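Local coordinates for major capsid protein (Faustovirus, PDB 5J7O) that forms the double jelly-roll trimeric capsomers that probably tile the icosahedral shell of a large double-stranded DNA virus, at residues 121-126 and 155-160. Residues are numbered along the deposited sequence; the frame is centred on the assembly and turned at random.
Sequences ALPAFI and QSYVNQ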
loop_
_atom_site.group_PDB
_atom_site.type_symbol
_atom_site.label_atom_id
_atom_site.label_comp_id
_atom_site.label_asym_id
_atom_site.label_seq_id
_atom_site.Cartn_x
_atom_site.Cartn_y
_atom_site.Cartn_z
ATOM N N ALA B 121 -3.930 -42.968 1.717
ATOM C CA ALA B 121 -2.945 -43.944 1.279
ATOM C C ALA B 121 -1.752 -43.249 0.634
ATOM O O ALA B 121 -1.877 -42.183 0.025
ATOM C CB ALA B 121 -3.570 -44.935 0.297
ATOM N N LEU B 122 -0.584 -43.869 0.779
ATOM C CA LEU B 122 0.640 -43.325 0.216
ATOM C C LEU B 122 0.576 -43.333 -1.311
ATOM O O LEU B 122 -0.181 -44.102 -1.906
ATOM C CB LEU B 122 1.840 -44.135 0.700
ATOM C CG LEU B 122 2.197 -43.966 2.176
ATOM C CD1 LEU B 122 2.904 -45.203 2.699
ATOM C CD2 LEU B 122 3.057 -42.727 2.385
ATOM N N PRO B 123 1.354 -42.473 -1.964
ATOM C CA PRO B 123 1.370 -42.462 -3.431
ATOM C C PRO B 123 1.970 -43.744 -3.990
ATOM O O PRO B 123 2.616 -44.527 -3.292
ATOM C CB PRO B 123 2.239 -41.246 -3.774
ATOM C CG PRO B 123 2.248 -40.410 -2.533
ATOM C CD PRO B 123 2.165 -41.382 -1.399
ATOM N N ALA B 124 1.746 -43.946 -5.286
ATOM C CA ALA B 124 2.232 -45.141 -5.957
ATOM C C ALA B 124 3.757 -45.118 -6.063
ATOM O O ALA B 124 4.423 -44.132 -5.730
ATOM C CB ALA B 124 1.605 -45.267 -7.345
ATOM N N PHE B 125 4.308 -46.233 -6.534
ATOM C CA PHE B 125 5.745 -46.342 -6.733
ATOM C C PHE B 125 6.200 -45.432 -7.868
ATOM O O PHE B 125 5.485 -45.221 -8.851
ATOM C CB PHE B 125 6.135 -47.786 -7.048
ATOM C CG PHE B 125 5.845 -48.754 -5.936
ATOM C CD1 PHE B 125 6.234 -48.477 -4.637
ATOM C CD2 PHE B 125 5.181 -49.942 -6.193
ATOM C CE1 PHE B 125 5.968 -49.369 -3.614
ATOM C CE2 PHE B 125 4.910 -50.837 -5.175
ATOM C CZ PHE B 125 5.305 -50.550 -3.883
ATOM N N ILE B 126 7.409 -44.891 -7.727
ATOM C CA ILE B 126 8.012 -44.080 -8.778
ATOM C C ILE B 126 8.976 -44.946 -9.576
ATOM O O ILE B 126 8.852 -45.070 -10.800
ATOM C CB ILE B 126 8.730 -42.846 -8.203
ATOM C CG1 ILE B 126 7.720 -41.890 -7.567
ATOM C CG2 ILE B 126 9.520 -42.139 -9.291
ATOM C CD1 ILE B 126 8.344 -40.636 -6.994
ATOM N N GLN B 155 8.525 -41.446 -0.293
ATOM C CA GLN B 155 7.432 -40.536 0.017
ATOM C C GLN B 155 6.760 -40.978 1.309
ATOM O O GLN B 155 6.560 -42.175 1.537
ATOM C CB GLN B 155 6.407 -40.475 -1.122
ATOM C CG GLN B 155 6.908 -39.757 -2.365
ATOM C CD GLN B 155 5.855 -39.664 -3.451
ATOM O OE1 GLN B 155 5.462 -40.671 -4.039
ATOM N NE2 GLN B 155 5.389 -38.450 -3.721
ATOM N N SER B 156 6.419 -40.008 2.151
ATOM C CA SER B 156 5.788 -40.287 3.432
ATOM C C SER B 156 4.948 -39.083 3.838
ATOM O O SER B 156 4.879 -38.077 3.126
ATOM C CB SER B 156 6.835 -40.624 4.500
ATOM O OG SER B 156 7.753 -39.558 4.671
ATOM N N TYR B 157 4.301 -39.197 4.994
ATOM C CA TYR B 157 3.493 -38.126 5.555
ATOM C C TYR B 157 4.088 -37.677 6.881
ATOM O O TYR B 157 4.480 -38.506 7.709
ATOM C CB TYR B 157 2.040 -38.565 5.758
ATOM C CG TYR B 157 1.320 -38.903 4.476
ATOM C CD1 TYR B 157 1.042 -37.921 3.534
ATOM C CD2 TYR B 157 0.912 -40.202 4.208
ATOM C CE1 TYR B 157 0.382 -38.225 2.359
ATOM C CE2 TYR B 157 0.250 -40.516 3.038
ATOM C CZ TYR B 157 -0.011 -39.523 2.117
ATOM O OH TYR B 157 -0.670 -39.832 0.949
ATOM N N VAL B 158 4.157 -36.360 7.074
ATOM C CA VAL B 158 4.694 -35.767 8.290
ATOM C C VAL B 158 3.787 -34.624 8.723
ATOM O O VAL B 158 2.992 -34.099 7.942
ATOM C CB VAL B 158 6.140 -35.251 8.101
ATOM C CG1 VAL B 158 7.106 -36.408 7.908
ATOM C CG2 VAL B 158 6.211 -34.291 6.921
ATOM N N ASN B 159 3.908 -34.250 9.994
ATOM C CA ASN B 159 3.309 -33.018 10.483
ATOM C C ASN B 159 4.338 -31.898 10.343
ATOM O O ASN B 159 5.409 -32.088 9.759
ATOM C CB ASN B 159 2.806 -33.194 11.916
ATOM C CG ASN B 159 3.856 -33.779 12.841
ATOM O OD1 ASN B 159 5.026 -33.903 12.478
ATOM N ND2 ASN B 159 3.439 -34.137 14.051
ATOM N N GLN B 160 4.030 -30.710 10.872
ATOM C CA GLN B 160 4.950 -29.587 10.715
ATOM C C GLN B 160 6.289 -29.870 11.386
ATOM O O GLN B 160 7.346 -29.525 10.844
ATOM C CB GLN B 160 4.340 -28.303 11.277
ATOM C CG GLN B 160 5.228 -27.086 11.043
ATOM C CD GLN B 160 4.707 -25.829 11.704
ATOM O OE1 GLN B 160 4.255 -25.855 12.849
ATOM N NE2 GLN B 160 4.768 -24.715 10.982
HETATM O O HOH W 1 6.865 -42.932 -4.585
HETATM O O HOH W 2 4.511 -41.653 -6.106
#
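Tyr-157 and Leu-122 illustrate how an irregular loop can be seated on a strand largely by side chains. The tyrosine ring and the leucine run alongside each other, pointing opposite ways, CD2 of Leu-122 approaching Tyr-157 CE2 to 3.6 Å from an oblique position. That same methyl reaches the strand backbone as well, 3.8 Å from Ser-156 CA. CG of Leu-122 is anti to its own carbonyl carbon (chi1 -70°), beside the backbone N. At its rim the ring carries the polar part of this half: Ala-121 O lies at the edge, in the ring plane, 2.8 Å from Tyr-157 OH. The distance suits a hydrogen bond, but a second acceptor competes for the hydroxyl proton, leaving this bond unsettled. Pro-123 continues the tight side, its CB 3.3 Å from Gln-155 OE1 and its CG 3.8 Å from Gln-155 CD, while Gln-155 NE2 is hydrogen-bonded to Thr-344 OG1 on strand 341-351, which helps hold the amide.

Beyond the proline the direct packing thins. Ala-124 O and Gln-155 OE1 stand 4.0 Å apart. Two waters lie between these acceptors, each with more acceptors nearby than protons; one, 2.7 Å from Gln-155 OE1, can donate to both, whereas the other's bonds are too short to trust. Ile-126 gives this wet side just a distant methyl, CD1 at 4.1 Å from Gln-155 OE1.

The contact thus fastens the connection between strands 116-118 and 131-133 onto strand 149-158, which lies between 138-142 and 341-351 in a mixed seven-stranded sheet. Its wet end is at the subunit interface, where Val-262 and Thr-263 of a neighbouring subunit pack on Ile-126 and Gln-155. The chemistry implies a division of labour: apolar packing and one phenol at one end, and at the other two carbonyl oxygens, neither able to donate, probably joined through water.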